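Local coordinates for putative O-acetylhomoserine (Thiol)-lyase (Campylobacter jejuni, PDB 4OC9) that probably uses pyridoxal 5'-phosphate to make homocysteine from O-acetylhomoserine and sulfide, as an enzyme of the trans-sulfuration (Cys/Met metabolism) family, at the interface of chains A and B. Coordinates in Å, arbitrary orientation; residue numbers count along the deposited sequence, not the author numbering. Chains: chain A/B, Putative O-acetylhomoserine (Thiol)-lyase.

Contact 1: the interface of chains A and B. Residues chain A 366-367, 377, 382-383; chain B 32, 35, 45, 54.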
loop_
_atom_site.group_PDB
_atom_site.type_symbol
_atom_site.label_atom_id
_atom_site.label_comp_id
_atom_site.label_asym_id
_atom_site.label_seq_id
_atom_site.Cartn_x
_atom_site.Cartn_y
_atom_site.Cartn_z
ATOM N N ALA A 366 -10.908 20.196 11.268
ATOM C CA ALA A 366 -11.252 18.880 10.800
ATOM C C ALA A 366 -11.929 18.042 11.887
ATOM O O ALA A 366 -11.926 18.403 13.061
ATOM C CB ALA A 366 -9.985 18.200 10.366
ATOM N N ALA A 367 -12.475 16.899 11.484
ATOM C CA ALA A 367 -13.155 16.017 12.409
ATOM C C ALA A 367 -12.440 14.704 12.599
ATOM O O ALA A 367 -12.748 13.705 11.938
ATOM C CB ALA A 367 -14.558 15.747 11.926
ATOM N N ILE A 377 -12.157 21.731 16.146
ATOM C CA ILE A 377 -13.540 21.585 15.743
ATOM C C ILE A 377 -14.486 22.185 16.800
ATOM O O ILE A 377 -14.138 22.319 17.966
ATOM C CB ILE A 377 -13.891 20.080 15.677
ATOM C CG1 ILE A 377 -15.149 19.744 14.881
ATOM C CG2 ILE A 377 -14.002 19.450 17.050
ATOM C CD1 ILE A 377 -15.002 19.796 13.398
ATOM N N THR A 382 -21.279 19.870 14.816
ATOM C CA THR A 382 -20.506 18.919 14.082
ATOM C C THR A 382 -20.503 17.482 14.649
ATOM O O THR A 382 -21.432 16.715 14.372
ATOM C CB THR A 382 -19.078 19.559 13.978
ATOM O OG1 THR A 382 -19.151 20.853 13.330
ATOM C CG2 THR A 382 -18.175 18.730 13.212
ATOM N N THR A 383 -19.519 17.135 15.484
ATOM C CA THR A 383 -19.404 15.772 16.070
ATOM C C THR A 383 -20.576 15.321 16.959
ATOM O O THR A 383 -20.868 14.124 17.073
ATOM C CB THR A 383 -18.102 15.609 16.904
ATOM O OG1 THR A 383 -18.111 16.509 18.033
ATOM C CG2 THR A 383 -16.865 15.851 16.024
ATOM N N ALA B 32 -9.180 11.932 7.600
ATOM C CA ALA B 32 -9.889 13.214 7.752
ATOM C C ALA B 32 -9.551 14.243 6.713
ATOM O O ALA B 32 -8.549 14.156 6.031
ATOM C CB ALA B 32 -9.681 13.767 9.147
ATOM N N PHE B 35 -11.663 21.127 6.534
ATOM C CA PHE B 35 -12.786 21.936 6.102
ATOM C C PHE B 35 -12.231 23.333 5.911
ATOM O O PHE B 35 -11.377 23.769 6.684
ATOM C CB PHE B 35 -13.901 21.969 7.124
ATOM C CG PHE B 35 -14.380 20.611 7.509
ATOM C CD1 PHE B 35 -15.108 19.837 6.602
ATOM C CD2 PHE B 35 -14.139 20.114 8.763
ATOM C CE1 PHE B 35 -15.536 18.583 6.938
ATOM C CE2 PHE B 35 -14.590 18.850 9.106
ATOM C CZ PHE B 35 -15.290 18.097 8.201
ATOM N N PHE B 45 -22.159 18.167 7.922
ATOM C CA PHE B 45 -22.731 17.314 8.972
ATOM C C PHE B 45 -24.259 17.315 8.974
ATOM O O PHE B 45 -24.861 16.405 9.544
ATOM C CB PHE B 45 -22.208 17.683 10.349
ATOM C CG PHE B 45 -20.820 17.229 10.603
ATOM C CD1 PHE B 45 -19.735 17.958 10.191
ATOM C CD2 PHE B 45 -20.603 16.053 11.295
ATOM C CE1 PHE B 45 -18.452 17.514 10.455
ATOM C CE2 PHE B 45 -19.325 15.607 11.576
ATOM C CZ PHE B 45 -18.248 16.342 11.157
ATOM N N TYR B 54 -15.201 12.373 6.784
ATOM C CA TYR B 54 -14.393 11.397 7.489
ATOM C C TYR B 54 -14.483 10.105 6.712
ATOM O O TYR B 54 -15.581 9.686 6.320
ATOM C CB TYR B 54 -14.942 11.235 8.895
ATOM C CG TYR B 54 -14.124 10.331 9.784
ATOM C CD1 TYR B 54 -12.881 10.760 10.284
ATOM C CD2 TYR B 54 -14.623 9.121 10.228
ATOM C CE1 TYR B 54 -12.133 9.973 11.138
ATOM C CE2 TYR B 54 -13.876 8.321 11.068
ATOM C CZ TYR B 54 -12.637 8.760 11.531
ATOM O OH TYR B 54 -11.908 7.957 12.384
#
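A:Thr382 lies across one face of B:Phe45 in a subunit interface of the Cys/Met-metabolism PLP enzymes, a family whose active sites are completed by a neighbouring chain. The threonine methyl CG2 is modelled over that face, offset toward the CE1-CZ rim, as a CH-pi contact. Its closeness, including the 3.3 Å from CG2 to the B:Phe45 ring centroid, is doubtful because the nearest carbon pair is too short to be real; the choice of face and the orientation of the methyl are the usable evidence. CG2 is anti to the backbone N of its own residue, with OG1 beside that N at chi1 -58°; this rotation gives the methyl, not the hydroxyl, to the ring. The A:Thr382 carbonyl oxygen O lies on the same side of the ring plane but beyond the rim, 3.3 Å from B:Phe45 CD2, and A:Ala367 CB meets the ring in its plane at the edge, 3.8 Å from CZ. B:Phe45 buries 44 Å² against chain A. Beside it, the CD2-CE2 side of B:Phe35 leans on the A:Ala366-A:Ala367 backbone: CD2 is 3.7 Å from A:Ala366 CA, with both that carbon and the A:Ala367 N tilted above the ring plane. The patch is held by apolar and van der Waals contact.

Packing thins on the other flank of A:Ala367. Its carbonyl oxygen O approaches B:Tyr54 obliquely, above the ring plane and beyond the rim, 3.4 Å from CD1. B:Tyr54 gives up only 7 Å² here; in this family the tyrosine of the Tyr-x-Arg segment typically serves the cofactor phosphate of the adjacent subunit. B:Ala32 CB stays 4.1 Å from the A:Ala367 oxygen O. A:Ile377 likewise barely participates, with CD1 4.4 Å from B:Phe35 CE2. A:Thr383, at the margin of the B:Phe45 ring, buries 4 Å² and is poorly ordered.

Contact 2: the interface of chains A and B. Residues chain A 354, 357-358, 365; chain B 37-39.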
loop_
_atom_site.group_PDB
_atom_site.type_symbol
_atom_site.label_atom_id
_atom_site.label_comp_id
_atom_site.label_asym_id
_atom_site.label_seq_id
_atom_site.Cartn_x
_atom_site.Cartn_y
_atom_site.Cartn_z
ATOM N N ARG A 354 -16.347 30.458 16.558
ATOM C CA ARG A 354 -16.349 30.334 15.136
ATOM C C ARG A 354 -15.155 31.123 14.558
ATOM O O ARG A 354 -14.466 30.654 13.651
ATOM C CB ARG A 354 -17.674 30.918 14.633
ATOM C CG ARG A 354 -18.223 30.456 13.315
ATOM C CD ARG A 354 -19.251 31.465 12.808
ATOM N NE ARG A 354 -18.793 32.702 12.193
ATOM C CZ ARG A 354 -18.684 32.943 10.890
ATOM N NH1 ARG A 354 -19.011 32.025 9.997
ATOM N NH2 ARG A 354 -18.254 34.142 10.490
ATOM N N CYS A 357 -12.037 28.980 15.064
ATOM C CA CYS A 357 -11.956 27.894 14.080
ATOM C C CYS A 357 -11.569 28.373 12.678
ATOM O O CYS A 357 -10.880 27.660 11.960
ATOM C CB CYS A 357 -13.279 27.153 13.955
ATOM S SG CYS A 357 -13.746 26.241 15.441
ATOM N N ASP A 358 -12.006 29.573 12.308
ATOM C CA ASP A 358 -11.711 30.133 10.999
ATOM C C ASP A 358 -10.329 30.836 10.897
ATOM O O ASP A 358 -9.849 31.087 9.792
ATOM C CB ASP A 358 -12.851 31.085 10.576
ATOM C CG ASP A 358 -14.224 30.366 10.360
ATOM O OD1 ASP A 358 -14.334 29.112 10.369
ATOM O OD2 ASP A 358 -15.243 31.076 10.180
ATOM N N LEU A 365 -8.836 22.674 10.896
ATOM C CA LEU A 365 -10.259 22.505 11.103
ATOM C C LEU A 365 -10.617 21.195 10.440
ATOM O O LEU A 365 -10.641 21.093 9.215
ATOM C CB LEU A 365 -11.027 23.638 10.460
ATOM C CG LEU A 365 -12.553 23.524 10.606
ATOM C CD1 LEU A 365 -12.961 23.435 12.067
ATOM C CD2 LEU A 365 -13.229 24.712 9.934
ATOM N N ASN B 37 -13.820 26.165 6.270
ATOM C CA ASN B 37 -14.364 27.077 7.278
ATOM C C ASN B 37 -15.415 26.354 8.076
ATOM O O ASN B 37 -15.860 25.280 7.686
ATOM C CB ASN B 37 -14.915 28.319 6.621
ATOM C CG ASN B 37 -16.038 28.018 5.677
ATOM O OD1 ASN B 37 -16.936 27.233 5.987
ATOM N ND2 ASN B 37 -16.044 28.698 4.538
ATOM N N LEU B 38 -15.807 26.918 9.202
ATOM C CA LEU B 38 -16.816 26.260 10.052
ATOM C C LEU B 38 -18.185 26.029 9.404
ATOM O O LEU B 38 -18.819 25.000 9.641
ATOM C CB LEU B 38 -16.967 26.957 11.398
ATOM C CG LEU B 38 -17.707 26.073 12.447
ATOM C CD1 LEU B 38 -16.586 25.126 12.819
ATOM C CD2 LEU B 38 -18.211 26.721 13.731
ATOM N N ASP B 39 -18.649 26.957 8.582
ATOM C CA ASP B 39 -19.954 26.783 7.920
ATOM C C ASP B 39 -19.953 25.546 7.064
ATOM O O ASP B 39 -20.879 24.725 7.131
ATOM C CB ASP B 39 -20.307 27.986 7.027
ATOM C CG ASP B 39 -20.569 29.268 7.816
ATOM O OD1 ASP B 39 -20.743 29.208 9.050
ATOM O OD2 ASP B 39 -20.634 30.328 7.165
HETATM O O HOH W 1 -17.776 29.734 8.905
#
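The side chain of A:Asp358 is set roughly perpendicular to that of B:Leu38, with the carboxylate oxygen OD1 2.9 Å from the B:Leu38 backbone N. The N-H points nearly straight at its acceptor, 162° at the hydrogen, and reaches OD1 on the syn side, somewhat out of the carboxylate plane. The second oxygen, OD2, extends the grip by way of water 1, which lies 2.9 Å from B:Asp39 N. Both carboxylate oxygens are therefore directed to successive amides at the start of a partner helix, an intermolecular capping arrangement that the helix end would probably favour electrostatically.

B:Leu38 turns its side chain away from that amide: CG is anti to the backbone N (chi1 -164°), sending the two methyls toward helix 350-359 of chain A. CD1 rests 4.0 Å from A:Cys357 SG, while CD2 packs 3.8 Å from A:Arg354 CG. A:Leu365, its side chain also roughly perpendicular to that of B:Leu38, uses its CD2 methyl against the backbone just before the helix, 3.7 Å from B:Asn37 CA.

The A:Arg354 chain bends at chi3, bringing NH1 to B:Asp39. NH1 and OD1 are 3.4 Å apart, a salt bridge with weak hydrogen-bond geometry, although the guanidinium and carboxylate planes differ by just 28° and B:Asp39 CG lies at the guanidinium edge. A:Asp358 OD2 stands above one guanidinium face at 3.9 Å from NH1, so the arginine probably moderates the repulsion between the two acids.

In the fold, the last turns of helix 350-359 and the short strand 364-365 of chain A receive the N-terminal end of helix 38-45 from chain B.

The C-alpha centres of contact 1 and contact 2 are about 10 Å apart, and helix 38-45 of chain B joins them: its first residues belong to contact 2 and its last to contact 1. On chain A, strand 364-365 ends in contact 2 and the chain runs directly on into the loop of contact 1. A helix start that combines polar and apolar contacts, and an apolar helix end, thus anchor one short element to the neighbouring subunit. Two-fold symmetry repeats both patches with the chains exchanged, in keeping with the dimer whose chains probably complete each other's active sites, as in this family.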